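Local structure of PAC2 family protein (Mycobacterium tuberculosis, 2WAM) at residues S76-I82 / L178-P182; T192-N198 / V234-H240. The protein is of unknown function, a PAC2 family member that represents a duplicated gene family in actinobacteria. All coordinates share one frame; numbering follows the deposited sequence.

Interaction 1 of 2, residues S76-I82 / L178-P182; sequences SDAGHAI and LGTVP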
loop_
_atom_site.group_PDB
_atom_site.type_symbol
_atom_site.label_atom_id
_atom_site.label_comp_id
_atom_site.label_asym_id
_atom_site.label_seq_id
_atom_site.Cartn_x
_atom_site.Cartn_y
_atom_site.Cartn_z
ATOM N N SER A 76 -16.534 -3.835 -29.226
ATOM C CA SER A 76 -17.245 -3.724 -30.484
ATOM C C SER A 76 -18.549 -3.007 -30.206
ATOM O O SER A 76 -19.380 -3.509 -29.448
ATOM C CB SER A 76 -17.533 -5.108 -31.060
ATOM O OG SER A 76 -18.479 -5.032 -32.111
ATOM N N ASP A 77 -18.720 -1.840 -30.824
ATOM C CA ASP A 77 -19.835 -0.945 -30.526
ATOM C C ASP A 77 -20.658 -0.542 -31.746
ATOM O O ASP A 77 -21.021 0.626 -31.898
ATOM C CB ASP A 77 -19.311 0.302 -29.828
ATOM C CG ASP A 77 -18.738 -0.010 -28.476
ATOM O OD1 ASP A 77 -19.528 -0.432 -27.609
ATOM O OD2 ASP A 77 -17.509 0.136 -28.290
ATOM N N ALA A 78 -20.959 -1.514 -32.598
ATOM C CA ALA A 78 -21.798 -1.277 -33.758
ATOM C C ALA A 78 -23.172 -0.790 -33.321
ATOM O O ALA A 78 -23.800 -1.382 -32.434
ATOM C CB ALA A 78 -21.925 -2.547 -34.588
ATOM N N GLY A 79 -23.629 0.285 -33.959
ATOM C CA GLY A 79 -24.908 0.897 -33.653
ATOM C C GLY A 79 -24.864 1.641 -32.332
ATOM O O GLY A 79 -25.880 2.135 -31.857
ATOM N N HIS A 80 -23.676 1.723 -31.742
ATOM C CA HIS A 80 -23.527 2.243 -30.392
ATOM C C HIS A 80 -24.523 1.554 -29.464
ATOM O O HIS A 80 -24.942 2.119 -28.459
ATOM C CB HIS A 80 -23.705 3.763 -30.377
ATOM C CG HIS A 80 -22.788 4.484 -31.322
ATOM N ND1 HIS A 80 -23.165 5.617 -32.014
ATOM C CD2 HIS A 80 -21.516 4.214 -31.706
ATOM C CE1 HIS A 80 -22.159 6.020 -32.774
ATOM N NE2 HIS A 80 -21.151 5.181 -32.612
ATOM N N ALA A 81 -24.884 0.320 -29.801
ATOM C CA ALA A 81 -25.976 -0.370 -29.117
ATOM C C ALA A 81 -25.752 -0.606 -27.620
ATOM O O ALA A 81 -26.707 -0.576 -26.844
ATOM C CB ALA A 81 -26.324 -1.673 -29.822
ATOM N N ILE A 82 -24.502 -0.840 -27.219
ATOM C CA ILE A 82 -24.176 -1.048 -25.812
ATOM C C ILE A 82 -24.371 0.239 -25.004
ATOM O O ILE A 82 -24.997 0.234 -23.940
ATOM C CB ILE A 82 -22.724 -1.510 -25.611
ATOM C CG1 ILE A 82 -22.352 -2.636 -26.574
ATOM C CG2 ILE A 82 -22.492 -1.944 -24.160
ATOM C CD1 ILE A 82 -22.536 -3.987 -25.999
ATOM N N LEU A 178 -23.844 -8.066 -22.756
ATOM C CA LEU A 178 -24.287 -7.449 -23.994
ATOM C C LEU A 178 -23.143 -7.286 -24.996
ATOM O O LEU A 178 -22.014 -6.960 -24.623
ATOM C CB LEU A 178 -24.933 -6.096 -23.714
ATOM C CG LEU A 178 -26.061 -6.079 -22.684
ATOM C CD1 LEU A 178 -26.846 -4.763 -22.778
ATOM C CD2 LEU A 178 -26.959 -7.285 -22.878
ATOM N N GLY A 179 -23.455 -7.526 -26.269
ATOM C CA GLY A 179 -22.506 -7.351 -27.348
ATOM C C GLY A 179 -23.127 -6.899 -28.664
ATOM O O GLY A 179 -24.341 -7.010 -28.889
ATOM N N THR A 180 -22.275 -6.365 -29.534
ATOM C CA THR A 180 -22.644 -6.073 -30.911
ATOM C C THR A 180 -21.564 -6.626 -31.824
ATOM O O THR A 180 -20.425 -6.858 -31.403
ATOM C CB THR A 180 -22.696 -4.557 -31.215
ATOM O OG1 THR A 180 -21.357 -4.055 -31.352
ATOM C CG2 THR A 180 -23.436 -3.776 -30.145
ATOM N N VAL A 181 -21.929 -6.817 -33.083
ATOM C CA VAL A 181 -20.972 -7.122 -34.132
ATOM C C VAL A 181 -21.605 -6.638 -35.432
ATOM O O VAL A 181 -22.811 -6.779 -35.624
ATOM C CB VAL A 181 -20.628 -8.637 -34.181
ATOM C CG1 VAL A 181 -21.879 -9.474 -34.401
ATOM C CG2 VAL A 181 -19.597 -8.929 -35.261
ATOM N N PRO A 182 -20.809 -6.012 -36.305
ATOM C CA PRO A 182 -21.345 -5.615 -37.613
ATOM C C PRO A 182 -21.456 -6.846 -38.497
ATOM O O PRO A 182 -20.569 -7.682 -38.439
ATOM C CB PRO A 182 -20.280 -4.662 -38.171
ATOM C CG PRO A 182 -19.350 -4.368 -37.012
ATOM C CD PRO A 182 -19.430 -5.547 -36.100
#

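Interaction 2 of 2, residues T192-N198 / V234-H240; sequences TMTAHSN and VVGFTVH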
loop_
_atom_site.group_PDB
_atom_site.type_symbol
_atom_site.label_atom_id
_atom_site.label_comp_id
_atom_site.label_asym_id
_atom_site.label_seq_id
_atom_site.Cartn_x
_atom_site.Cartn_y
_atom_site.Cartn_z
ATOM N N THR A 192 -31.156 -9.985 -35.946
ATOM C CA THR A 192 -30.726 -11.292 -35.481
ATOM C C THR A 192 -29.656 -11.132 -34.427
ATOM O O THR A 192 -29.178 -10.026 -34.175
ATOM C CB THR A 192 -30.218 -12.189 -36.636
ATOM O OG1 THR A 192 -29.261 -11.475 -37.424
ATOM C CG2 THR A 192 -31.378 -12.604 -37.533
ATOM N N MET A 193 -29.260 -12.244 -33.828
ATOM C CA MET A 193 -28.484 -12.189 -32.606
ATOM C C MET A 193 -27.802 -13.523 -32.361
ATOM O O MET A 193 -28.400 -14.573 -32.590
ATOM C CB MET A 193 -29.456 -11.890 -31.477
ATOM C CG MET A 193 -28.848 -11.562 -30.158
ATOM S SD MET A 193 -30.157 -10.885 -29.142
ATOM C CE MET A 193 -30.130 -9.185 -29.702
ATOM N N THR A 194 -26.550 -13.498 -31.914
ATOM C CA THR A 194 -25.898 -14.751 -31.535
ATOM C C THR A 194 -25.769 -14.919 -30.011
ATOM O O THR A 194 -25.072 -14.167 -29.333
ATOM C CB THR A 194 -24.551 -15.015 -32.278
ATOM O OG1 THR A 194 -23.480 -14.309 -31.652
ATOM C CG2 THR A 194 -24.644 -14.605 -33.717
ATOM N N ALA A 195 -26.466 -15.926 -29.501
ATOM C CA ALA A 195 -26.545 -16.202 -28.080
ATOM C C ALA A 195 -25.431 -17.133 -27.635
ATOM O O ALA A 195 -25.019 -18.020 -28.376
ATOM C CB ALA A 195 -27.890 -16.827 -27.765
ATOM N N HIS A 196 -24.944 -16.923 -26.417
ATOM C CA HIS A 196 -24.031 -17.868 -25.783
ATOM C C HIS A 196 -24.382 -18.054 -24.309
ATOM O O HIS A 196 -24.912 -17.148 -23.659
ATOM C CB HIS A 196 -22.550 -17.484 -25.977
ATOM C CG HIS A 196 -22.296 -16.011 -25.997
ATOM N ND1 HIS A 196 -21.621 -15.361 -24.987
ATOM C CD2 HIS A 196 -22.615 -15.062 -26.910
ATOM C CE1 HIS A 196 -21.535 -14.077 -25.276
ATOM N NE2 HIS A 196 -22.134 -13.867 -26.435
ATOM N N SER A 197 -24.103 -19.240 -23.786
ATOM C CA SER A 197 -24.417 -19.522 -22.394
ATOM C C SER A 197 -23.721 -20.790 -21.968
ATOM O O SER A 197 -23.319 -21.587 -22.811
ATOM C CB SER A 197 -25.925 -19.677 -22.210
ATOM O OG SER A 197 -26.235 -20.087 -20.895
ATOM N N ASN A 198 -23.560 -20.971 -20.662
ATOM C CA ASN A 198 -23.059 -22.241 -20.162
ATOM C C ASN A 198 -24.221 -23.104 -19.706
ATOM O O ASN A 198 -24.040 -24.111 -19.029
ATOM C CB ASN A 198 -21.996 -22.070 -19.064
ATOM C CG ASN A 198 -22.562 -21.519 -17.777
ATOM O OD1 ASN A 198 -23.585 -20.845 -17.768
ATOM N ND2 ASN A 198 -21.880 -21.787 -16.680
ATOM N N VAL A 234 -24.115 -18.061 -16.680
ATOM C CA VAL A 234 -23.862 -16.911 -17.527
ATOM C C VAL A 234 -24.591 -17.031 -18.857
ATOM O O VAL A 234 -24.843 -18.130 -19.347
ATOM C CB VAL A 234 -22.349 -16.742 -17.810
ATOM C CG1 VAL A 234 -21.550 -16.678 -16.503
ATOM C CG2 VAL A 234 -21.840 -17.866 -18.740
ATOM N N VAL A 235 -24.910 -15.887 -19.443
ATOM C CA VAL A 235 -25.494 -15.840 -20.769
ATOM C C VAL A 235 -25.121 -14.508 -21.418
ATOM O O VAL A 235 -24.830 -13.526 -20.735
ATOM C CB VAL A 235 -27.030 -16.122 -20.752
ATOM C CG1 VAL A 235 -27.712 -15.389 -19.637
ATOM C CG2 VAL A 235 -27.661 -15.784 -22.075
ATOM N N GLY A 236 -25.078 -14.499 -22.743
ATOM C CA GLY A 236 -24.556 -13.365 -23.468
ATOM C C GLY A 236 -25.235 -13.251 -24.807
ATOM O O GLY A 236 -25.520 -14.248 -25.459
ATOM N N PHE A 237 -25.501 -12.021 -25.214
ATOM C CA PHE A 237 -26.169 -11.776 -26.478
ATOM C C PHE A 237 -25.375 -10.796 -27.315
ATOM O O PHE A 237 -25.047 -9.701 -26.873
ATOM C CB PHE A 237 -27.587 -11.265 -26.239
ATOM C CG PHE A 237 -28.427 -12.205 -25.452
ATOM C CD1 PHE A 237 -28.723 -11.943 -24.124
ATOM C CD2 PHE A 237 -28.904 -13.374 -26.032
ATOM C CE1 PHE A 237 -29.505 -12.827 -23.382
ATOM C CE2 PHE A 237 -29.677 -14.262 -25.311
ATOM C CZ PHE A 237 -29.982 -13.987 -23.976
ATOM N N THR A 238 -25.053 -11.206 -28.527
ATOM C CA THR A 238 -24.330 -10.356 -29.441
ATOM C C THR A 238 -25.253 -10.037 -30.604
ATOM O O THR A 238 -25.567 -10.898 -31.422
ATOM C CB THR A 238 -23.074 -11.051 -29.934
ATOM O OG1 THR A 238 -22.272 -11.426 -28.805
ATOM C CG2 THR A 238 -22.289 -10.124 -30.838
ATOM N N VAL A 239 -25.709 -8.795 -30.651
ATOM C CA VAL A 239 -26.691 -8.371 -31.638
ATOM C C VAL A 239 -26.006 -8.011 -32.969
ATOM O O VAL A 239 -24.861 -7.536 -32.983
ATOM C CB VAL A 239 -27.580 -7.216 -31.078
ATOM C CG1 VAL A 239 -26.732 -6.013 -30.605
ATOM C CG2 VAL A 239 -28.620 -6.790 -32.081
ATOM N N HIS A 240 -26.692 -8.263 -34.084
ATOM C CA HIS A 240 -26.127 -7.988 -35.402
ATOM C C HIS A 240 -26.572 -6.645 -35.965
ATOM O O HIS A 240 -27.763 -6.392 -36.124
ATOM C CB HIS A 240 -26.470 -9.110 -36.378
ATOM C CG HIS A 240 -25.947 -10.450 -35.961
ATOM N ND1 HIS A 240 -26.716 -11.591 -35.986
ATOM C CD2 HIS A 240 -24.734 -10.825 -35.493
ATOM C CE1 HIS A 240 -25.997 -12.613 -35.560
ATOM N NE2 HIS A 240 -24.791 -12.175 -35.254
#

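Interaction 1 of 2, residues S76-I82 / L178-P182
Ala78 and Thr180 face each other with CA atoms 5.6 Å apart, where the loop running into helix 81-92 passes over strand 174-183; at the start of the helix Ile82 lies against Leu178, the CA atoms 6.7 Å apart. Thr180 is the centre of the contact. Its chi1 of 76° sets OG1 between the backbone N and the carbonyl carbon and directs it into the loop. There the hydroxyl is gripped twice. Thr180 OG1 donates to Ser76 O at 2.8 Å, meeting this carbonyl steeply from above its plane. Thr180 OG1 also accepts from Ala78 N at 2.9 Å, a well bent bond with 131° at the hydrogen. Ser76 OG, held trans to the backbone N (chi1 167°), donates to Thr180 O at 2.8 Å, again from above the carbonyl plane. Thus the side chain of each residue bonds the main-chain carbonyl of the other, and polar groups buried under the loop find partners. The methyl branch serves the apolar side: Thr180 CG2 meets Ala81 CB at 3.6 Å and also touches Ile82 CG1, the isoleucine chain slanting across it. Further out, Ile82 CD1 reaches over the strand backbone to Gly179 CA and packs on Leu178 CB at 3.9 Å. At the other end Ala78 CB rests against the ring of Pro182, 4.0 Å from Pro182 CG. The contact therefore joins the strand-to-helix turn after strand 67-73 to a neighbouring parallel strand of the mixed sheet; Ala71 of strand 67-73 touches Ile82 and Leu178, strand 234-242 flanks Thr180, and helix 333-343 packs on Ser76 and Pro182.

Interaction 2 of 2, residues T192-N198 / V234-H240
The His196 ring has the Gly236 peptide over one face, with Gly236 CA 3.8 Å from the ring centroid in a CH-pi contact and Gly236 O displaced toward the rim; at its edge, near the ring plane, Thr238 OG1 forms a weak hydrogen bond to His196 NE2 at 3.4 Å. Glu224 of helix 219-229 binds ND1, and the two bonds should restrict rotation of the imidazole. His240 presents its edge to Thr192, whose OG1 is hydrogen-bonded to His240 ND1 at 2.9 Å, while Thr238 O lies more loosely above one face, toward the rim. The two strands form an antiparallel pair, their axes 4.6 Å apart, with 193-197 outermost in the mixed sheet within this chain; Ser197 also makes backbone hydrogen bonds with a second subunit. Thr194 with Thr238 and His196 with Gly236 are hydrogen-bonded pairs, and His240 N bonds Thr192 O. On the face of Met193, Ala195 and Phe237, Met193 SD sits obliquely beside the phenyl ring, 5.0 Å from its centroid, a Met-aromatic contact. A bend at chi3 (-83°) turns Met193 CE onto Val239 CB at 3.5 Å. Beyond the strand end, Asn198 OD1 receives Val234 N in a nearly straight bond of 3.0 Å, from above the amide plane.

How the interactions relate
From the N terminus, residues 76-82 follow strand 67-73 and lead into helix 81-92; interaction 1 closes the long loop from there to strand 174-183. Only then does the chain reach 192-198, and interaction 2 closes a shorter loop, containing helix 219-229, when strand 234-242 returns. The two loops are in series, neither nested nor crossed. They meet in the sheet, where strand 234-242 lies between strands 174-183 and 193-197: Gly179 O and Val239 N, and Val181 N and Val239 O, are probably hydrogen-bonded, and Val181 CG1 packs on Thr238 and His240. Together they tie the 76-82 turn, through three successive strands, to strand 193-197, outermost within this chain.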